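Local coordinates for protein peptidoglycan D,D-transpeptidase PbpA (Mycobacterium tuberculosis, PDB 3UPP) that probably catalyses the transpeptidation that cross-links peptidoglycan in the mycobacterial cell wall and is a target of beta-lactam antibiotics, at residues A[391-396]-A[415-420]; A[409-414]-A[428-433]; A[29-34]-A[109-114]; A[330-335]-A[355-360]. All coordinates share one frame; numbering follows the deposited sequence.

Contact 1 of 4, residues A[391-396]-A[415-420]. With CEF (CEFOTAXIME, C3' cleaved, open, bound form), chain C.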
loop_
_atom_site.group_PDB
_atom_site.type_symbol
_atom_site.label_atom_id
_atom_site.label_comp_id
_atom_site.label_asym_id
_atom_site.label_seq_id
_atom_site.Cartn_x
_atom_site.Cartn_y
_atom_site.Cartn_z
ATOM N N GLN A 391 1.498 -16.295 14.313
ATOM C CA GLN A 391 0.445 -15.433 14.815
ATOM C C GLN A 391 0.396 -14.133 14.013
ATOM O O GLN A 391 1.261 -13.263 14.156
ATOM C CB GLN A 391 0.624 -15.149 16.307
ATOM C CG GLN A 391 -0.611 -14.527 16.966
ATOM C CD GLN A 391 -0.455 -14.340 18.470
ATOM O OE1 GLN A 391 0.477 -13.666 18.940
ATOM N NE2 GLN A 391 -1.381 -14.926 19.240
ATOM N N ILE A 392 -0.624 -14.023 13.167
ATOM C CA ILE A 392 -0.882 -12.811 12.406
ATOM C C ILE A 392 -1.874 -11.916 13.146
ATOM O O ILE A 392 -2.889 -12.399 13.667
ATOM C CB ILE A 392 -1.463 -13.140 11.015
ATOM C CG1 ILE A 392 -0.556 -14.131 10.273
ATOM C CG2 ILE A 392 -1.743 -11.843 10.228
ATOM C CD1 ILE A 392 -1.024 -14.487 8.883
ATOM N N ALA A 393 -1.571 -10.620 13.196
ATOM C CA ALA A 393 -2.533 -9.618 13.635
ATOM C C ALA A 393 -3.118 -8.958 12.395
ATOM O O ALA A 393 -2.389 -8.514 11.520
ATOM C CB ALA A 393 -1.872 -8.593 14.535
ATOM N N SER A 394 -4.437 -8.889 12.310
ATOM C CA SER A 394 -5.068 -8.356 11.121
ATOM C C SER A 394 -6.391 -7.677 11.381
ATOM O O SER A 394 -7.017 -7.845 12.429
ATOM C CB SER A 394 -5.324 -9.481 10.140
ATOM O OG SER A 394 -6.511 -10.161 10.488
ATOM N N LYS A 395 -6.812 -6.911 10.390
ATOM C CA LYS A 395 -8.165 -6.419 10.323
ATOM C C LYS A 395 -8.578 -6.461 8.863
ATOM O O LYS A 395 -7.824 -6.024 7.978
ATOM C CB LYS A 395 -8.269 -5.003 10.888
ATOM C CG LYS A 395 -9.695 -4.460 10.981
ATOM C CD LYS A 395 -10.584 -5.299 11.901
ATOM C CE LYS A 395 -12.032 -4.858 11.825
ATOM N NZ LYS A 395 -12.743 -5.531 10.706
ATOM N N THR A 396 -9.761 -7.017 8.618
ATOM C CA THR A 396 -10.361 -7.025 7.300
ATOM C C THR A 396 -11.316 -5.853 7.169
ATOM O O THR A 396 -11.643 -5.180 8.138
ATOM C CB THR A 396 -11.137 -8.337 6.998
ATOM O OG1 THR A 396 -12.037 -8.614 8.080
ATOM C CG2 THR A 396 -10.185 -9.524 6.791
ATOM N N ILE A 415 -5.461 -5.606 6.198
ATOM C CA ILE A 415 -4.213 -5.031 6.758
ATOM C C ILE A 415 -3.766 -5.904 7.907
ATOM O O ILE A 415 -4.563 -6.292 8.744
ATOM C CB ILE A 415 -4.331 -3.535 7.209
ATOM C CG1 ILE A 415 -5.289 -3.376 8.428
ATOM C CG2 ILE A 415 -4.708 -2.656 6.024
ATOM C CD1 ILE A 415 -5.311 -1.947 9.083
ATOM N N ALA A 416 -2.487 -6.218 7.939
ATOM C CA ALA A 416 -2.012 -7.245 8.826
ATOM C C ALA A 416 -0.586 -6.958 9.190
ATOM O O ALA A 416 0.082 -6.156 8.530
ATOM C CB ALA A 416 -2.098 -8.600 8.136
ATOM N N PHE A 417 -0.126 -7.609 10.249
ATOM C CA PHE A 417 1.304 -7.687 10.509
ATOM C C PHE A 417 1.633 -9.024 11.175
ATOM O O PHE A 417 0.730 -9.719 11.625
ATOM C CB PHE A 417 1.821 -6.456 11.278
ATOM C CG PHE A 417 1.130 -6.196 12.593
ATOM C CD1 PHE A 417 1.651 -6.714 13.782
ATOM C CD2 PHE A 417 0.002 -5.388 12.650
ATOM C CE1 PHE A 417 1.060 -6.447 14.984
ATOM C CE2 PHE A 417 -0.612 -5.124 13.855
ATOM C CZ PHE A 417 -0.085 -5.653 15.032
ATOM N N ALA A 418 2.911 -9.392 11.195
ATOM C CA ALA A 418 3.322 -10.740 11.589
ATOM C C ALA A 418 4.832 -10.854 11.745
ATOM O O ALA A 418 5.568 -10.160 11.054
ATOM C CB ALA A 418 2.831 -11.771 10.566
ATOM N N PRO A 419 5.296 -11.698 12.686
ATOM C CA PRO A 419 4.464 -12.295 13.744
ATOM C C PRO A 419 4.032 -11.204 14.728
ATOM O O PRO A 419 4.845 -10.353 15.086
ATOM C CB PRO A 419 5.411 -13.295 14.416
ATOM C CG PRO A 419 6.546 -13.476 13.489
ATOM C CD PRO A 419 6.688 -12.172 12.764
ATOM N N ALA A 420 2.766 -11.215 15.142
ATOM C CA ALA A 420 2.202 -10.172 16.012
ATOM C C ALA A 420 3.010 -9.935 17.296
ATOM O O ALA A 420 2.988 -8.840 17.873
ATOM C CB ALA A 420 0.777 -10.517 16.356
HETATM S S1 CEF C . -19.238 -6.243 8.031
HETATM C C1 CEF C . -18.470 -7.674 8.854
HETATM C C2 CEF C . -17.284 -8.059 8.227
HETATM C C3 CEF C . -16.990 -9.422 8.262
HETATM C C4 CEF C . -16.393 -7.151 7.606
HETATM C C5 CEF C . -15.052 -7.483 7.374
HETATM O O1 CEF C . -14.270 -7.839 8.348
HETATM O O2 CEF C . -14.586 -7.532 6.161
HETATM N N1 CEF C . -16.601 -5.837 7.526
HETATM C C6 CEF C . -17.766 -5.176 8.103
HETATM C C7 CEF C . -17.965 -3.802 7.479
HETATM C C8 CEF C . -16.685 -2.977 7.596
HETATM O O3 CEF C . -16.432 -2.108 6.758
HETATM N N2 CEF C . -18.404 -3.814 6.074
HETATM C C9 CEF C . -19.654 -3.436 5.764
HETATM O O4 CEF C . -20.494 -3.107 6.597
HETATM C C10 CEF C . -19.990 -3.427 4.269
HETATM N N3 CEF C . -20.221 -2.255 3.630
HETATM O O5 CEF C . -20.171 -0.858 4.478
HETATM C C11 CEF C . -18.855 -0.524 4.977
HETATM C C12 CEF C . -20.037 -4.575 3.604
HETATM C C13 CEF C . -20.491 -4.647 2.348
HETATM S S2 CEF C . -20.371 -6.248 1.934
HETATM C C14 CEF C . -19.772 -6.771 3.326
HETATM N N4 CEF C . -19.463 -8.036 3.594
HETATM N N5 CEF C . -19.639 -5.741 4.162
#

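Contact 2 of 4, residues A[409-414]-A[428-433]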
loop_
_atom_site.group_PDB
_atom_site.type_symbol
_atom_site.label_atom_id
_atom_site.label_comp_id
_atom_site.label_asym_id
_atom_site.label_seq_id
_atom_site.Cartn_x
_atom_site.Cartn_y
_atom_site.Cartn_z
ATOM N N PRO A 409 -20.022 -3.770 -6.605
ATOM C CA PRO A 409 -19.072 -4.612 -5.861
ATOM C C PRO A 409 -18.125 -3.794 -4.949
ATOM O O PRO A 409 -17.430 -2.906 -5.432
ATOM C CB PRO A 409 -18.286 -5.323 -6.969
ATOM C CG PRO A 409 -19.181 -5.285 -8.161
ATOM C CD PRO A 409 -19.995 -4.042 -8.056
ATOM N N PRO A 410 -18.098 -4.090 -3.636
ATOM C CA PRO A 410 -17.253 -3.323 -2.719
ATOM C C PRO A 410 -15.760 -3.621 -2.878
ATOM O O PRO A 410 -15.396 -4.645 -3.453
ATOM C CB PRO A 410 -17.733 -3.785 -1.335
ATOM C CG PRO A 410 -18.216 -5.165 -1.552
ATOM C CD PRO A 410 -18.845 -5.152 -2.931
ATOM N N HIS A 411 -14.906 -2.739 -2.363
ATOM C CA HIS A 411 -13.473 -3.026 -2.310
ATOM C C HIS A 411 -13.223 -3.996 -1.165
ATOM O O HIS A 411 -13.816 -3.860 -0.106
ATOM C CB HIS A 411 -12.636 -1.756 -2.080
ATOM C CG HIS A 411 -12.919 -0.638 -3.034
ATOM N ND1 HIS A 411 -12.831 -0.779 -4.402
ATOM C CD2 HIS A 411 -13.249 0.656 -2.809
ATOM C CE1 HIS A 411 -13.116 0.375 -4.980
ATOM N NE2 HIS A 411 -13.370 1.262 -4.035
ATOM N N ALA A 412 -12.350 -4.970 -1.389
ATOM C CA ALA A 412 -11.933 -5.909 -0.365
ATOM C C ALA A 412 -10.578 -5.479 0.209
ATOM O O ALA A 412 -9.610 -5.303 -0.535
ATOM C CB ALA A 412 -11.847 -7.287 -0.944
ATOM N N TRP A 413 -10.515 -5.315 1.535
ATOM C CA TRP A 413 -9.315 -4.803 2.217
ATOM C C TRP A 413 -8.809 -5.818 3.247
ATOM O O TRP A 413 -9.586 -6.541 3.848
ATOM C CB TRP A 413 -9.648 -3.524 2.979
ATOM C CG TRP A 413 -9.572 -2.194 2.277
ATOM C CD1 TRP A 413 -10.623 -1.410 1.912
ATOM C CD2 TRP A 413 -8.381 -1.448 1.944
ATOM N NE1 TRP A 413 -10.171 -0.231 1.337
ATOM C CE2 TRP A 413 -8.800 -0.229 1.355
ATOM C CE3 TRP A 413 -7.008 -1.692 2.092
ATOM C CZ2 TRP A 413 -7.893 0.761 0.926
ATOM C CZ3 TRP A 413 -6.102 -0.718 1.658
ATOM C CH2 TRP A 413 -6.554 0.499 1.074
ATOM N N TYR A 414 -7.503 -5.818 3.477
ATOM C CA TYR A 414 -6.871 -6.621 4.517
ATOM C C TYR A 414 -5.571 -5.960 4.920
ATOM O O TYR A 414 -4.687 -5.767 4.079
ATOM C CB TYR A 414 -6.557 -8.015 3.991
ATOM C CG TYR A 414 -5.919 -8.964 4.994
ATOM C CD1 TYR A 414 -6.648 -9.454 6.090
ATOM C CD2 TYR A 414 -4.602 -9.402 4.830
ATOM C CE1 TYR A 414 -6.091 -10.362 6.985
ATOM C CE2 TYR A 414 -4.026 -10.308 5.732
ATOM C CZ TYR A 414 -4.779 -10.783 6.808
ATOM O OH TYR A 414 -4.222 -11.673 7.707
ATOM N N ALA A 428 -0.770 -4.287 3.405
ATOM C CA ALA A 428 -2.133 -3.950 3.040
ATOM C C ALA A 428 -2.404 -4.571 1.671
ATOM O O ALA A 428 -1.541 -4.539 0.798
ATOM C CB ALA A 428 -2.363 -2.449 3.016
ATOM N N VAL A 429 -3.578 -5.186 1.528
ATOM C CA VAL A 429 -4.080 -5.719 0.267
ATOM C C VAL A 429 -5.389 -4.997 -0.017
ATOM O O VAL A 429 -6.304 -5.001 0.800
ATOM C CB VAL A 429 -4.363 -7.260 0.338
ATOM C CG1 VAL A 429 -5.003 -7.761 -0.930
ATOM C CG2 VAL A 429 -3.089 -8.042 0.622
ATOM N N LEU A 430 -5.454 -4.355 -1.168
ATOM C CA LEU A 430 -6.681 -3.770 -1.667
ATOM C C LEU A 430 -7.049 -4.531 -2.936
ATOM O O LEU A 430 -6.282 -4.564 -3.888
ATOM C CB LEU A 430 -6.488 -2.269 -1.947
ATOM C CG LEU A 430 -7.652 -1.438 -2.504
ATOM C CD1 LEU A 430 -7.586 -1.356 -4.010
ATOM C CD2 LEU A 430 -9.046 -1.891 -2.040
ATOM N N VAL A 431 -8.201 -5.179 -2.931
ATOM C CA VAL A 431 -8.721 -5.779 -4.139
ATOM C C VAL A 431 -9.823 -4.825 -4.567
ATOM O O VAL A 431 -10.879 -4.719 -3.912
ATOM C CB VAL A 431 -9.198 -7.237 -3.921
ATOM C CG1 VAL A 431 -9.981 -7.739 -5.109
ATOM C CG2 VAL A 431 -8.010 -8.151 -3.666
ATOM N N GLU A 432 -9.530 -4.087 -5.630
ATOM C CA GLU A 432 -10.381 -3.007 -6.089
ATOM C C GLU A 432 -11.608 -3.593 -6.787
ATOM O O GLU A 432 -11.486 -4.469 -7.658
ATOM C CB GLU A 432 -9.604 -2.078 -7.027
ATOM C CG GLU A 432 -10.392 -0.858 -7.441
ATOM C CD GLU A 432 -9.702 -0.030 -8.495
ATOM O OE1 GLU A 432 -10.400 0.527 -9.363
ATOM O OE2 GLU A 432 -8.466 0.081 -8.459
ATOM N N ASN A 433 -12.789 -3.118 -6.383
ATOM C CA ASN A 433 -14.058 -3.649 -6.886
ATOM C C ASN A 433 -14.227 -5.138 -6.631
ATOM O O ASN A 433 -14.998 -5.795 -7.325
ATOM C CB ASN A 433 -14.239 -3.341 -8.377
ATOM C CG ASN A 433 -15.093 -2.122 -8.614
ATOM O OD1 ASN A 433 -14.578 -1.009 -8.780
ATOM N ND2 ASN A 433 -16.413 -2.314 -8.614
#

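Contact 3 of 4, residues A[29-34]-A[109-114]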
loop_
_atom_site.group_PDB
_atom_site.type_symbol
_atom_site.label_atom_id
_atom_site.label_comp_id
_atom_site.label_asym_id
_atom_site.label_seq_id
_atom_site.Cartn_x
_atom_site.Cartn_y
_atom_site.Cartn_z
ATOM N N GLY A 29 17.192 -6.796 -4.076
ATOM C CA GLY A 29 17.849 -7.998 -3.567
ATOM C C GLY A 29 18.951 -8.495 -4.489
ATOM O O GLY A 29 19.035 -9.688 -4.784
ATOM N N GLY A 30 19.790 -7.568 -4.953
ATOM C CA GLY A 30 20.894 -7.884 -5.866
ATOM C C GLY A 30 20.446 -8.529 -7.170
ATOM O O GLY A 30 21.185 -9.316 -7.772
ATOM N N GLN A 31 19.226 -8.207 -7.595
ATOM C CA GLN A 31 18.674 -8.703 -8.852
ATOM C C GLN A 31 18.172 -7.522 -9.645
ATOM O O GLN A 31 17.857 -6.488 -9.073
ATOM C CB GLN A 31 17.539 -9.679 -8.584
ATOM C CG GLN A 31 18.009 -10.926 -7.876
ATOM C CD GLN A 31 16.867 -11.773 -7.389
ATOM O OE1 GLN A 31 16.012 -12.183 -8.179
ATOM N NE2 GLN A 31 16.839 -12.050 -6.076
ATOM N N LEU A 32 18.067 -7.690 -10.956
ATOM C CA LEU A 32 17.854 -6.560 -11.854
ATOM C C LEU A 32 16.401 -6.360 -12.207
ATOM O O LEU A 32 15.699 -7.311 -12.543
ATOM C CB LEU A 32 18.676 -6.740 -13.128
ATOM C CG LEU A 32 20.194 -6.797 -12.945
ATOM C CD1 LEU A 32 20.907 -7.365 -14.178
ATOM C CD2 LEU A 32 20.696 -5.431 -12.597
ATOM N N LEU A 33 15.952 -5.115 -12.135
ATOM C CA LEU A 33 14.575 -4.789 -12.474
ATOM C C LEU A 33 14.548 -3.993 -13.775
ATOM O O LEU A 33 13.597 -4.079 -14.563
ATOM C CB LEU A 33 13.908 -4.006 -11.338
ATOM C CG LEU A 33 14.062 -4.514 -9.901
ATOM C CD1 LEU A 33 13.248 -3.632 -8.969
ATOM C CD2 LEU A 33 13.666 -5.995 -9.741
ATOM N N ALA A 34 15.608 -3.220 -13.981
ATOM C CA ALA A 34 15.803 -2.477 -15.198
ATOM C C ALA A 34 17.298 -2.341 -15.448
ATOM O O ALA A 34 18.071 -2.035 -14.538
ATOM C CB ALA A 34 15.148 -1.121 -15.100
ATOM N N ILE A 109 12.916 -3.266 -2.251
ATOM C CA ILE A 109 11.951 -4.290 -2.603
ATOM C C ILE A 109 12.547 -5.664 -2.341
ATOM O O ILE A 109 13.696 -5.920 -2.702
ATOM C CB ILE A 109 11.475 -4.173 -4.083
ATOM C CG1 ILE A 109 10.697 -2.868 -4.332
ATOM C CG2 ILE A 109 10.632 -5.394 -4.482
ATOM C CD1 ILE A 109 9.334 -2.776 -3.645
ATOM N N ASN A 110 11.776 -6.523 -1.673
ATOM C CA ASN A 110 12.120 -7.939 -1.567
ATOM C C ASN A 110 11.472 -8.711 -2.724
ATOM O O ASN A 110 10.251 -8.819 -2.780
ATOM C CB ASN A 110 11.696 -8.508 -0.210
ATOM C CG ASN A 110 12.207 -9.930 0.026
ATOM O OD1 ASN A 110 12.259 -10.747 -0.886
ATOM N ND2 ASN A 110 12.582 -10.223 1.259
ATOM N N PRO A 111 12.295 -9.231 -3.654
ATOM C CA PRO A 111 11.842 -9.937 -4.849
ATOM C C PRO A 111 10.766 -10.993 -4.598
ATOM O O PRO A 111 9.764 -11.038 -5.316
ATOM C CB PRO A 111 13.127 -10.590 -5.374
ATOM C CG PRO A 111 14.183 -9.684 -4.957
ATOM C CD PRO A 111 13.768 -9.139 -3.614
ATOM N N ARG A 112 10.963 -11.819 -3.574
ATOM C CA ARG A 112 10.024 -12.888 -3.272
ATOM C C ARG A 112 8.691 -12.394 -2.721
ATOM O O ARG A 112 7.640 -12.962 -3.030
ATOM C CB ARG A 112 10.668 -13.928 -2.362
ATOM C CG ARG A 112 11.752 -14.749 -3.089
ATOM C CD ARG A 112 11.365 -15.120 -4.577
ATOM N NE ARG A 112 12.535 -15.086 -5.470
ATOM C CZ ARG A 112 12.644 -14.362 -6.587
ATOM N NH1 ARG A 112 11.643 -13.598 -7.026
ATOM N NH2 ARG A 112 13.771 -14.423 -7.286
ATOM N N ILE A 113 8.728 -11.327 -1.929
ATOM C CA ILE A 113 7.501 -10.727 -1.421
ATOM C C ILE A 113 6.760 -10.007 -2.567
ATOM O O ILE A 113 5.531 -10.115 -2.679
ATOM C CB ILE A 113 7.770 -9.784 -0.224
ATOM C CG1 ILE A 113 8.654 -10.470 0.826
ATOM C CG2 ILE A 113 6.465 -9.304 0.393
ATOM C CD1 ILE A 113 9.107 -9.544 1.963
ATOM N N GLN A 114 7.509 -9.301 -3.419
ATOM C CA GLN A 114 6.950 -8.654 -4.620
ATOM C C GLN A 114 6.303 -9.658 -5.585
ATOM O O GLN A 114 5.188 -9.430 -6.074
ATOM C CB GLN A 114 8.027 -7.853 -5.369
ATOM C CG GLN A 114 7.507 -7.039 -6.574
ATOM C CD GLN A 114 6.930 -5.690 -6.193
ATOM O OE1 GLN A 114 6.999 -5.282 -5.047
ATOM N NE2 GLN A 114 6.361 -4.986 -7.159
#

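Contact 4 of 4, residues A[330-335]-A[355-360]. Unlike the reference sequence in segment 355-360: R355 (reference Gly).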
loop_
_atom_site.group_PDB
_atom_site.type_symbol
_atom_site.label_atom_id
_atom_site.label_comp_id
_atom_site.label_asym_id
_atom_site.label_seq_id
_atom_site.Cartn_x
_atom_site.Cartn_y
_atom_site.Cartn_z
ATOM N N GLY A 330 4.999 -0.697 17.784
ATOM C CA GLY A 330 4.779 -0.162 19.136
ATOM C C GLY A 330 4.225 1.252 19.133
ATOM O O GLY A 330 4.434 2.006 20.079
ATOM N N GLY A 331 3.537 1.607 18.051
ATOM C CA GLY A 331 2.920 2.922 17.902
ATOM C C GLY A 331 3.748 3.964 17.173
ATOM O O GLY A 331 3.305 5.103 17.021
ATOM N N ILE A 332 4.939 3.564 16.719
ATOM C CA ILE A 332 5.874 4.456 16.008
ATOM C C ILE A 332 5.913 4.235 14.480
ATOM O O ILE A 332 6.245 3.145 13.992
ATOM C CB ILE A 332 7.315 4.384 16.612
ATOM C CG1 ILE A 332 7.338 5.040 18.004
ATOM C CG2 ILE A 332 8.361 5.026 15.661
ATOM C CD1 ILE A 332 8.736 5.156 18.649
ATOM N N THR A 333 5.582 5.301 13.752
ATOM C CA THR A 333 5.553 5.311 12.305
ATOM C C THR A 333 6.951 5.629 11.785
ATOM O O THR A 333 7.488 6.696 12.061
ATOM C CB THR A 333 4.570 6.394 11.764
ATOM O OG1 THR A 333 3.283 6.255 12.379
ATOM C CG2 THR A 333 4.424 6.324 10.234
ATOM N N MET A 334 7.528 4.698 11.029
ATOM C CA MET A 334 8.761 4.948 10.308
ATOM C C MET A 334 8.388 5.502 8.943
ATOM O O MET A 334 7.394 5.104 8.357
ATOM C CB MET A 334 9.590 3.668 10.170
ATOM C CG MET A 334 10.022 3.041 11.497
ATOM S SD MET A 334 10.862 4.186 12.625
ATOM C CE MET A 334 12.492 4.269 11.890
ATOM N N ARG A 335 9.187 6.437 8.455
ATOM C CA ARG A 335 8.974 7.064 7.172
ATOM C C ARG A 335 9.258 6.024 6.096
ATOM O O ARG A 335 10.371 5.491 6.042
ATOM C CB ARG A 335 9.936 8.238 7.029
ATOM C CG ARG A 335 9.848 8.956 5.714
ATOM C CD ARG A 335 11.221 9.290 5.193
ATOM N NE ARG A 335 11.140 9.847 3.847
ATOM C CZ ARG A 335 11.362 11.121 3.511
ATOM N NH1 ARG A 335 11.708 12.030 4.423
ATOM N NH2 ARG A 335 11.247 11.481 2.236
ATOM N N ARG A 355 16.744 4.948 8.230
ATOM C CA ARG A 355 15.437 5.000 8.869
ATOM C C ARG A 355 15.281 6.250 9.747
ATOM O O ARG A 355 16.243 6.698 10.376
ATOM C CB ARG A 355 15.195 3.718 9.683
ATOM C CG ARG A 355 16.359 3.255 10.589
ATOM C CD ARG A 355 15.998 2.000 11.415
ATOM N NE ARG A 355 17.185 1.195 11.729
ATOM C CZ ARG A 355 17.201 0.122 12.527
ATOM N NH1 ARG A 355 16.094 -0.309 13.130
ATOM N NH2 ARG A 355 18.342 -0.527 12.734
ATOM N N TYR A 356 14.084 6.834 9.748
ATOM C CA TYR A 356 13.740 7.859 10.740
ATOM C C TYR A 356 12.275 7.821 11.173
ATOM O O TYR A 356 11.385 7.461 10.390
ATOM C CB TYR A 356 14.234 9.272 10.338
ATOM C CG TYR A 356 13.313 10.145 9.505
ATOM C CD1 TYR A 356 13.607 10.411 8.161
ATOM C CD2 TYR A 356 12.184 10.757 10.071
ATOM C CE1 TYR A 356 12.778 11.247 7.380
ATOM C CE2 TYR A 356 11.340 11.580 9.314
ATOM C CZ TYR A 356 11.641 11.826 7.962
ATOM O OH TYR A 356 10.821 12.642 7.200
ATOM N N GLN A 357 12.042 8.170 12.436
ATOM C CA GLN A 357 10.723 8.049 13.046
ATOM C C GLN A 357 9.905 9.288 12.777
ATOM O O GLN A 357 10.149 10.345 13.340
ATOM C CB GLN A 357 10.839 7.801 14.548
ATOM C CG GLN A 357 11.897 6.786 14.901
ATOM C CD GLN A 357 11.921 6.447 16.365
ATOM O OE1 GLN A 357 11.361 7.171 17.198
ATOM N NE2 GLN A 357 12.577 5.335 16.696
ATOM N N GLN A 358 8.935 9.147 11.890
ATOM C CA GLN A 358 8.110 10.256 11.479
ATOM C C GLN A 358 7.372 10.827 12.685
ATOM O O GLN A 358 7.353 12.044 12.881
ATOM C CB GLN A 358 7.138 9.785 10.406
ATOM C CG GLN A 358 7.059 10.711 9.223
ATOM C CD GLN A 358 6.646 10.000 7.954
ATOM O OE1 GLN A 358 5.931 8.991 7.988
ATOM N NE2 GLN A 358 7.091 10.525 6.817
ATOM N N ARG A 359 6.791 9.938 13.496
ATOM C CA ARG A 359 6.026 10.319 14.684
ATOM C C ARG A 359 5.553 9.118 15.503
ATOM O O ARG A 359 5.706 7.959 15.092
ATOM C CB ARG A 359 4.799 11.156 14.300
ATOM C CG ARG A 359 3.722 10.385 13.558
ATOM C CD ARG A 359 2.883 11.319 12.725
ATOM N NE ARG A 359 2.891 10.882 11.330
ATOM C CZ ARG A 359 2.533 11.633 10.293
ATOM N NH1 ARG A 359 2.114 12.890 10.467
ATOM N NH2 ARG A 359 2.589 11.111 9.076
ATOM N N ARG A 360 4.965 9.426 16.659
ATOM C CA ARG A 360 4.262 8.450 17.478
ATOM C C ARG A 360 2.754 8.660 17.319
ATOM O O ARG A 360 2.228 9.727 17.664
ATOM C CB ARG A 360 4.687 8.572 18.945
ATOM C CG ARG A 360 3.968 7.602 19.850
ATOM C CD ARG A 360 4.577 7.502 21.227
ATOM N NE ARG A 360 5.768 6.646 21.290
ATOM C CZ ARG A 360 5.760 5.315 21.239
ATOM N NH1 ARG A 360 6.897 4.641 21.332
ATOM N NH2 ARG A 360 4.627 4.650 21.067
#

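Contact 1 of 4, residues A[391-396]-A[415-420]
A393–S394–K395 pair antiparallel with I415–A416–F417, the strand axes 4.6 Å apart, in the beta hairpin carrying what looks like the K(T/S)G motif of penicillin-binding proteins at the edge of the transpeptidase sheet. A393 exchanges two backbone hydrogen bonds with F417, and K395 does the same with I415. A420 N reaches Q391 O at 2.7 Å, almost straight (173°), tying the open end of the hairpin. CB of A393 sits over the F417 ring, 3.7 Å from its centroid, a CH-pi contact; chi1 of 57° puts CG between the backbone N and the carbonyl carbon and brings the ring across to A393. S394 and A416 face the other way; beside them I392 CG2 meets A416 CB under helix 442-457. K395, close to the probable acylated serine S193, has NZ donating to T396 O and hydrogen-bonded to S252 OG. T396 OG1 is hydrogen-bonded to carboxylate oxygen O1 of bound cefotaxime, though the modelled 2.4 Å is implausibly short and therefore doubtful.

Contact 2 of 4, residues A[409-414]-A[428-433]
A428 opens the pairing of strands 411-418 and 425-431, a hairpin within the five-stranded antiparallel sheet of the transpeptidase domain, its CB at the edge of the W413 ring, 4.3 Å from CZ3. V429 follows as the partner of Y414 in a hydrogen-bonded pair: V429 N gives to Y414 O at 2.8 Å, and Y414 N returns a more bent bond to V429 O (140°). L430 then lies across from W413 in a non-hydrogen-bonded pair. Its CG stands anti to the backbone N (chi1 179°), and from there CD2 lies over one face of the indole, 3.9 Å from the centroid of the five-membered ring, and also meets H411 CB at 3.6 Å. The indole NE1 is satisfied by P190 O. V431 pairs with A412 through two backbone bonds, that from V431 N to A412 O being nearly straight. E432 runs alongside H411, its CG 3.9 Å from CE1 of the imidazole, but its carboxylate goes to R183 and Y189. At N433 the backbone N-H donates to H411 ND1 at 3.1 Å, straight and in the plane of the ring, and N433 O touches P409 CB. The bond implies that H411 ND1 carries no proton, and the imidazole adds a side-chain acceptor next to the backbone ladder of A412 and V431.

Contact 3 of 4, residues A[29-34]-A[109-114]
The N-terminus of helix 111-123, capped by N110, meets the tight glycine turn between strands 26-28 and 31-38 in the N-terminal part of PbpA. The contact is small, and Q31 makes the largest contribution from its segment. Its chain is extended beyond CG, laying the amide across the P111 ring with NE2 3.7 Å from P111 CG. The carbonyl end of the same amide lies 3.3 Å from R112, OE1 to NH2, with the amide and guanidinium planes turned 59° apart. Q31 NE2 also makes a weak bond back to G29 O. G29 itself comes near P111, its N 4.2 Å from CD of the proline ring. On the helix side N110 OD1 accepts from R112 N at 3.2 Å, the capping bond that ties up a backbone N-H of the first turn. Behind the contact, helix 52-59 touches both segments, Y55 packing on L33 and P111, while I109 rests on A28 of strand 26-28 and I113 on strand 143-149.

Contact 4 of 4, residues A[330-335]-A[355-360]
R335 and Y356 meet at one end of a short antiparallel pairing, and R335 can be followed outward from CB. That carbon lies over the centre of the Y356 ring, 4.1 Å from the centroid, in a CH-pi contact. CG, anti to the backbone N (chi1 178°), touches Q358 NE2 at 3.4 Å. CD comes down on Y356 CE1, and at the tip NH1 makes a weak hydrogen bond of 3.0 Å to Y356 OH while NH2 turns to P284 O. The guanidinium stands steeply to the ring, 71° between planes. The backbone beneath is held by R335 N to Y356 O, nearly straight (170°). One residue back, M334 bends its thioether over the paired strand, with SD near Q357 CG and CE 3.5 Å from R355 CB; R355 differs from the reference sequence. At the other end R360 folds across I332, whose CG1 lies under one face of the guanidinium, and R360 NH2 donates to G330 O at 2.8 Å and also to V362 O. G330 closes helix 317-328 in a Schellman motif, so the arginine grips the turn that leads into the strand. Between these ends the register slips by one residue from T333 to M334, with T333 O taking Q358 N and T333 N giving to R359 O: a two-stranded antiparallel ribbon interrupted by a beta bulge.

Overall arrangement
Contacts 1 and 2 are buried and share strand 411-418, which is paired on one side with 393-399 and on the other with 425-431 in the five-stranded antiparallel sheet; Y414 packs against S394, I392 and T396, joining them directly. Their chemistry is mostly backbone ladders and apolar packing, with polar side chains committed to particular partners; in contact 1, K395 and T396 lie beside the bound antibiotic. Contact 4, at the surface of the transpeptidase domain, is also antiparallel but depends on long arginine and glutamine chains. Contact 3, partly buried, joins a turn to a helix start; it has no backbone ladder and relies on a glutamine amide lying against a proline and near an arginine.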